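Side-chain contact in homoserine O-acetyltransferase (Bacillus anthracis str. 'Ames Ancestor', PDB 3I1I), which probably transfers an acetyl group from acetyl-CoA to the hydroxyl of homoserine, a step towards methionine: residues G108-N113 against G209-E214. Sequence-based numbering, arbitrary orientation.
Sequences GPKSIN and GKYGEE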
ATOM      1  N   GLY A 108      -9.805  18.394  14.870  1.00 26.14           N
ATOM      2  CA  GLY A 108      -9.421  17.037  14.513  1.00 25.85           C
ATOM      3  C   GLY A 108      -8.849  16.252  15.689  1.00 26.24           C
ATOM      4  O   GLY A 108      -8.975  16.669  16.857  1.00 25.17           O
ATOM      5  N   PRO A 109      -8.223  15.099  15.397  1.00 26.33           N
ATOM      6  CA  PRO A 109      -7.739  14.223  16.434  1.00 26.73           C
ATOM      7  C   PRO A 109      -6.654  14.822  17.315  1.00 27.01           C
ATOM      8  O   PRO A 109      -6.469  14.347  18.435  1.00 26.40           O
ATOM      9  CB  PRO A 109      -7.191  13.004  15.669  1.00 27.40           C
ATOM     10  CG  PRO A 109      -7.640  13.143  14.282  1.00 27.17           C
ATOM     11  CD  PRO A 109      -7.992  14.555  14.049  1.00 26.65           C
ATOM     12  N   LYS A 110      -5.934  15.827  16.827  1.00 27.74           N
ATOM     13  CA  LYS A 110      -4.997  16.534  17.686  1.00 29.04           C
ATOM     14  C   LYS A 110      -5.646  17.542  18.609  1.00 29.31           C
ATOM     15  O   LYS A 110      -4.985  18.020  19.546  1.00 30.86           O
ATOM     16  CB  LYS A 110      -3.919  17.258  16.882  1.00 29.45           C
ATOM     17  CG  LYS A 110      -2.727  16.402  16.466  1.00 32.82           C
ATOM     18  CD  LYS A 110      -1.970  15.777  17.679  1.00 37.24           C
ATOM     19  CE  LYS A 110      -1.262  14.435  17.313  1.00 39.56           C
ATOM     20  NZ  LYS A 110      -1.128  13.414  18.446  1.00 40.33           N
ATOM     21  N   SER A 111      -6.899  17.907  18.357  1.00 29.25           N
ATOM     22  CA  SER A 111      -7.553  18.935  19.153  1.00 29.69           C
ATOM     23  C   SER A 111      -7.839  18.406  20.559  1.00 31.08           C
ATOM     24  O   SER A 111      -8.006  17.190  20.759  1.00 30.55           O
ATOM     25  CB  SER A 111      -8.844  19.420  18.464  1.00 29.84           C
ATOM     26  OG  SER A 111      -8.561  19.951  17.169  1.00 28.51           O
ATOM     27  N   ILE A 112      -7.874  19.316  21.539  1.00 32.25           N
ATOM     28  CA  ILE A 112      -8.183  18.942  22.916  1.00 32.91           C
ATOM     29  C   ILE A 112      -9.689  18.770  23.061  1.00 34.25           C
ATOM     30  O   ILE A 112     -10.453  19.639  22.691  1.00 33.80           O
ATOM     31  CB  ILE A 112      -7.735  20.025  23.935  1.00 33.07           C
ATOM     32  CG1 ILE A 112      -6.241  20.362  23.771  1.00 33.23           C
ATOM     33  CG2 ILE A 112      -8.079  19.592  25.363  1.00 30.93           C
ATOM     34  CD1 ILE A 112      -5.275  19.196  23.977  1.00 32.54           C
ATOM     35  N   ASN A 113     -10.124  17.653  23.614  1.00 36.28           N
ATOM     36  CA  ASN A 113     -11.526  17.498  23.973  1.00 37.80           C
ATOM     37  C   ASN A 113     -11.796  18.323  25.249  1.00 39.50           C
ATOM     38  O   ASN A 113     -11.141  18.113  26.257  1.00 39.89           O
ATOM     39  CB  ASN A 113     -11.808  16.035  24.210  1.00 37.70           C
ATOM     40  CG  ASN A 113     -13.226  15.770  24.568  1.00 37.72           C
ATOM     41  OD1 ASN A 113     -14.019  16.686  24.813  1.00 38.11           O
ATOM     42  ND2 ASN A 113     -13.564  14.498  24.623  1.00 36.88           N
ATOM     43  N   GLY A 209      -3.204   5.057  18.075  1.00 32.31           N
ATOM     44  CA  GLY A 209      -3.589   6.445  17.881  1.00 32.52           C
ATOM     45  C   GLY A 209      -3.035   7.374  18.944  1.00 32.59           C
ATOM     46  O   GLY A 209      -3.113   8.586  18.785  1.00 32.16           O
ATOM     47  N   LYS A 210      -2.439   6.830  19.998  1.00 32.70           N
ATOM     48  CA  LYS A 210      -1.922   7.668  21.086  1.00 34.08           C
ATOM     49  C   LYS A 210      -0.405   7.885  21.032  1.00 33.50           C
ATOM     50  O   LYS A 210       0.270   7.815  22.037  1.00 33.50           O
ATOM     51  CB  LYS A 210      -2.321   7.088  22.449  1.00 34.36           C
ATOM     52  CG  LYS A 210      -3.755   6.549  22.488  1.00 37.69           C
ATOM     53  CD  LYS A 210      -4.554   7.152  23.626  1.00 42.95           C
ATOM     54  CE  LYS A 210      -5.767   6.266  23.995  1.00 45.83           C
ATOM     55  NZ  LYS A 210      -6.626   6.869  25.087  1.00 47.89           N
ATOM     56  N   TYR A 211       0.118   8.193  19.861  1.00 33.31           N
ATOM     57  CA  TYR A 211       1.571   8.325  19.676  1.00 33.16           C
ATOM     58  C   TYR A 211       2.087   9.694  20.121  1.00 34.13           C
ATOM     59  O   TYR A 211       3.298   9.950  20.086  1.00 33.44           O
ATOM     60  CB  TYR A 211       1.939   8.096  18.209  1.00 32.24           C
ATOM     61  CG  TYR A 211       1.056   8.909  17.285  1.00 30.14           C
ATOM     62  CD1 TYR A 211       1.314  10.250  17.052  1.00 27.62           C
ATOM     63  CD2 TYR A 211      -0.076   8.343  16.695  1.00 26.93           C
ATOM     64  CE1 TYR A 211       0.467  11.011  16.240  1.00 28.36           C
ATOM     65  CE2 TYR A 211      -0.916   9.086  15.897  1.00 26.64           C
ATOM     66  CZ  TYR A 211      -0.644  10.419  15.671  1.00 27.02           C
ATOM     67  OH  TYR A 211      -1.451  11.158  14.862  1.00 27.04           O
ATOM     68  N   GLY A 212       1.172  10.597  20.458  1.00 35.59           N
ATOM     69  CA  GLY A 212       1.543  11.951  20.877  1.00 36.85           C
ATOM     70  C   GLY A 212       2.332  12.742  19.842  1.00 38.30           C
ATOM     71  O   GLY A 212       1.818  13.091  18.771  1.00 38.33           O
ATOM     72  N   GLU A 213       3.590  13.030  20.160  1.00 39.75           N
ATOM     73  CA  GLU A 213       4.426  13.864  19.296  1.00 40.97           C
ATOM     74  C   GLU A 213       5.302  13.034  18.373  1.00 40.31           C
ATOM     75  O   GLU A 213       5.893  13.568  17.439  1.00 40.98           O
ATOM     76  CB  GLU A 213       5.302  14.811  20.140  1.00 42.11           C
ATOM     77  CG  GLU A 213       4.510  15.886  20.957  1.00 44.62           C
ATOM     78  CD  GLU A 213       3.366  16.523  20.159  1.00 49.22           C
ATOM     79  OE1 GLU A 213       3.643  17.060  19.049  1.00 51.11           O
ATOM     80  OE2 GLU A 213       2.194  16.484  20.640  1.00 51.67           O
ATOM     81  N   GLU A 214       5.372  11.733  18.619  1.00 39.27           N
ATOM     82  CA  GLU A 214       6.154  10.838  17.765  1.00 38.61           C
ATOM     83  C   GLU A 214       5.318  10.109  16.711  1.00 36.18           C
ATOM     84  O   GLU A 214       4.795   9.014  16.945  1.00 35.79           O
ATOM     85  CB  GLU A 214       6.933   9.859  18.621  1.00 39.30           C
ATOM     86  CG  GLU A 214       8.257  10.456  19.046  1.00 43.83           C
ATOM     87  CD  GLU A 214       8.836   9.771  20.250  1.00 48.32           C
ATOM     88  OE1 GLU A 214       9.971   9.265  20.124  1.00 51.02           O
ATOM     89  OE2 GLU A 214       8.146   9.733  21.306  1.00 51.15           O
TER
HETATM   90  O   HOH W   1      -1.869  10.855  19.423  1.00 38.46           O
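K110 reaches across to the turn at Y211 and G212, and its ammonium end makes the one direct hydrogen bond between the segments: NZ of K110 lies 3.0 Å from the carbonyl O of G212. The C=O...NZ angle is 122° and the donor is tilted 20° from the carbonyl plane, so NZ comes to the oxygen at an angle and somewhat off that plane. The lysine chain is kinked at its second torsion (chi2 -59°) and nearly extended beyond it, which carries NZ over to the second loop. E119 forms a salt bridge with NZ of K110, giving the lysine charge a partner outside the two segments. The hydroxyl of Y211 is tied to D276 and to the backbone N of N278, which should fix the ring.

Water extends this grip. One molecule donates to O of G209 at 2.7 Å and accepts from N of G212 at 3.2 Å; its link to NZ of K110 is weak. It sits 3.8 Å above the ring plane of Y211, over the ring centre, and so is held between polar backbone groups and an aromatic face.

The whole contact is small, 117 Å² buried on both sides together. The charged NZ of K110 comes within 3.6 Å of CE1 of Y211, an oblique approach to the ring, and CE of K110 adds looser contacts to CE1 and OH.

Each segment contains a beta turn: type I from G108 to S111, closed by S111 N to G108 O at 2.8 Å, and type II' from Y211 to E214, with G212 at positive phi. A lysine side chain of one beta turn thus bonds a carbonyl of another, joining the loop after strand 87-91 to the loop between helices 186-202 and 217-228 within an alpha/beta hydrolase fold.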